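Local coordinates for protein LpxE (PDB 6EBU) that probably acts as a membrane-embedded lipid A 1-phosphatase of the PAP2 family, removing the 1-phosphate of lipid A in the bacterial envelope, at residues K62-A67 against A113-T118. The protein carries 1 engineered substitution. Residues are numbered along the deposited sequence; the frame is centred on the assembly and turned at random.
Sequences KPLILA and AFTIAT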
loop_
_atom_site.group_PDB
_atom_site.type_symbol
_atom_site.label_atom_id
_atom_site.label_comp_id
_atom_site.label_asym_id
_atom_site.label_seq_id
_atom_site.Cartn_x
_atom_site.Cartn_y
_atom_site.Cartn_z
ATOM N N LYS A 62 15.738 12.146 5.862
ATOM C CA LYS A 62 15.977 11.244 6.988
ATOM C C LYS A 62 14.689 10.667 7.563
ATOM O O LYS A 62 14.637 9.444 7.786
ATOM C CB LYS A 62 16.802 11.963 8.062
ATOM N N PRO A 63 13.632 11.448 7.829
ATOM C CA PRO A 63 12.387 10.823 8.309
ATOM C C PRO A 63 11.826 9.780 7.359
ATOM O O PRO A 63 11.356 8.728 7.810
ATOM C CB PRO A 63 11.435 12.016 8.464
ATOM C CG PRO A 63 12.325 13.174 8.676
ATOM C CD PRO A 63 13.526 12.919 7.823
ATOM N N LEU A 64 11.866 10.038 6.050
ATOM C CA LEU A 64 11.310 9.074 5.105
ATOM C C LEU A 64 12.145 7.801 5.056
ATOM O O LEU A 64 11.593 6.695 5.010
ATOM C CB LEU A 64 11.198 9.694 3.712
ATOM C CG LEU A 64 10.586 8.741 2.681
ATOM C CD1 LEU A 64 9.151 8.378 3.059
ATOM C CD2 LEU A 64 10.649 9.332 1.284
ATOM N N ILE A 65 13.474 7.934 5.067
ATOM C CA ILE A 65 14.334 6.753 5.038
ATOM C C ILE A 65 14.101 5.890 6.271
ATOM O O ILE A 65 13.996 4.661 6.176
ATOM C CB ILE A 65 15.812 7.165 4.904
ATOM C CG1 ILE A 65 16.077 7.763 3.521
ATOM C CG2 ILE A 65 16.725 5.970 5.148
ATOM C CD1 ILE A 65 17.501 8.227 3.325
ATOM N N LEU A 66 14.002 6.515 7.447
ATOM C CA LEU A 66 13.782 5.737 8.661
ATOM C C LEU A 66 12.384 5.128 8.681
ATOM O O LEU A 66 12.199 3.998 9.146
ATOM C CB LEU A 66 14.024 6.613 9.892
ATOM C CG LEU A 66 13.296 6.270 11.193
ATOM C CD1 LEU A 66 13.874 4.998 11.801
ATOM C CD2 LEU A 66 13.400 7.425 12.183
ATOM N N ALA A 67 11.391 5.850 8.163
ATOM C CA ALA A 67 10.032 5.317 8.137
ATOM C C ALA A 67 9.913 4.149 7.168
ATOM O O ALA A 67 9.261 3.145 7.478
ATOM C CB ALA A 67 9.044 6.424 7.773
ATOM N N ALA A 113 3.138 3.439 0.445
ATOM C CA ALA A 113 2.432 4.617 -0.048
ATOM C C ALA A 113 1.920 5.478 1.099
ATOM O O ALA A 113 2.011 6.709 1.050
ATOM C CB ALA A 113 1.283 4.195 -0.964
ATOM N N PHE A 114 1.387 4.851 2.149
ATOM C CA PHE A 114 0.940 5.617 3.307
ATOM C C PHE A 114 2.113 6.117 4.139
ATOM O O PHE A 114 1.989 7.140 4.821
ATOM C CB PHE A 114 -0.011 4.778 4.165
ATOM C CG PHE A 114 -1.442 4.844 3.710
ATOM C CD1 PHE A 114 -1.905 3.996 2.716
ATOM C CD2 PHE A 114 -2.316 5.768 4.258
ATOM C CE1 PHE A 114 -3.220 4.061 2.286
ATOM C CE2 PHE A 114 -3.632 5.838 3.833
ATOM C CZ PHE A 114 -4.084 4.984 2.846
ATOM N N THR A 115 3.250 5.422 4.092
ATOM C CA THR A 115 4.464 5.946 4.710
ATOM C C THR A 115 4.934 7.205 3.995
ATOM O O THR A 115 5.294 8.202 4.633
ATOM C CB THR A 115 5.566 4.886 4.689
ATOM O OG1 THR A 115 5.100 3.690 5.324
ATOM C CG2 THR A 115 6.788 5.389 5.408
ATOM N N ILE A 116 4.943 7.170 2.663
ATOM C CA ILE A 116 5.301 8.348 1.881
ATOM C C ILE A 116 4.342 9.493 2.181
ATOM O O ILE A 116 4.761 10.624 2.457
ATOM C CB ILE A 116 5.317 8.002 0.380
ATOM C CG1 ILE A 116 6.444 7.013 0.076
ATOM C CG2 ILE A 116 5.439 9.263 -0.465
ATOM C CD1 ILE A 116 6.383 6.418 -1.316
ATOM N N ALA A 117 3.037 9.210 2.149
ATOM C CA ALA A 117 2.051 10.267 2.346
ATOM C C ALA A 117 2.114 10.839 3.758
ATOM O O ALA A 117 1.919 12.043 3.950
ATOM C CB ALA A 117 0.647 9.743 2.039
ATOM N N THR A 118 2.383 9.999 4.759
ATOM C CA THR A 118 2.428 10.486 6.136
ATOM C C THR A 118 3.629 11.401 6.358
ATOM O O THR A 118 3.494 12.491 6.929
ATOM C CB THR A 118 2.459 9.306 7.111
ATOM O OG1 THR A 118 1.230 8.574 7.018
ATOM C CG2 THR A 118 2.646 9.787 8.539
#
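T115 stands with CG2 opposite its backbone N and OG1 opposite its carbonyl carbon (chi1 -56°), a setting that turns the methyl of this two-natured side chain toward A67 and leaves the hydroxyl for its own helix, where OG1 is hydrogen-bonded to the carbonyl oxygen of A111. L64 likewise carries CG trans to N (chi1 -179°), which, together with chi2, carries CD1 across to I116 although its CB does not point there. The first meeting is methyl against methyl: A67 CB lies 3.4 Å from T115 CG2. The same methyl, T115 CG2, is 3.8 Å from the backbone atom A67 C. Alanine suits this place because its single carbon lets the backbones come near, with the CA atoms of A67 and T115 6.6 Å apart. One turn away L64 CD1 rests on the backbone of the partner helix, 4.0 Å from I116 CA and 4.2 Å from T115 O, and brushes the I116 side chain at CG1, 4.3 Å off. A branched, flexible leucine fits here, since one methyl reaches I116 while the side chain also touches L49, L50 and L53 of helix 46-56. I116 in turn packs on Y135 of helix 126-145, so the contact sits between further helices of the bundle. The segments run nearly antiparallel at 157°, with axes 9.8 Å apart, and V119 extends the seam beside P63, L64 and A67. This is a plain near-antiparallel helix-helix contact, small A67 against the T115 methyl and L64 against I116, joining helix 61-82, which is predicted to span the membrane, to helix 108-121 within the all-helical bundle of a PAP2-family protein.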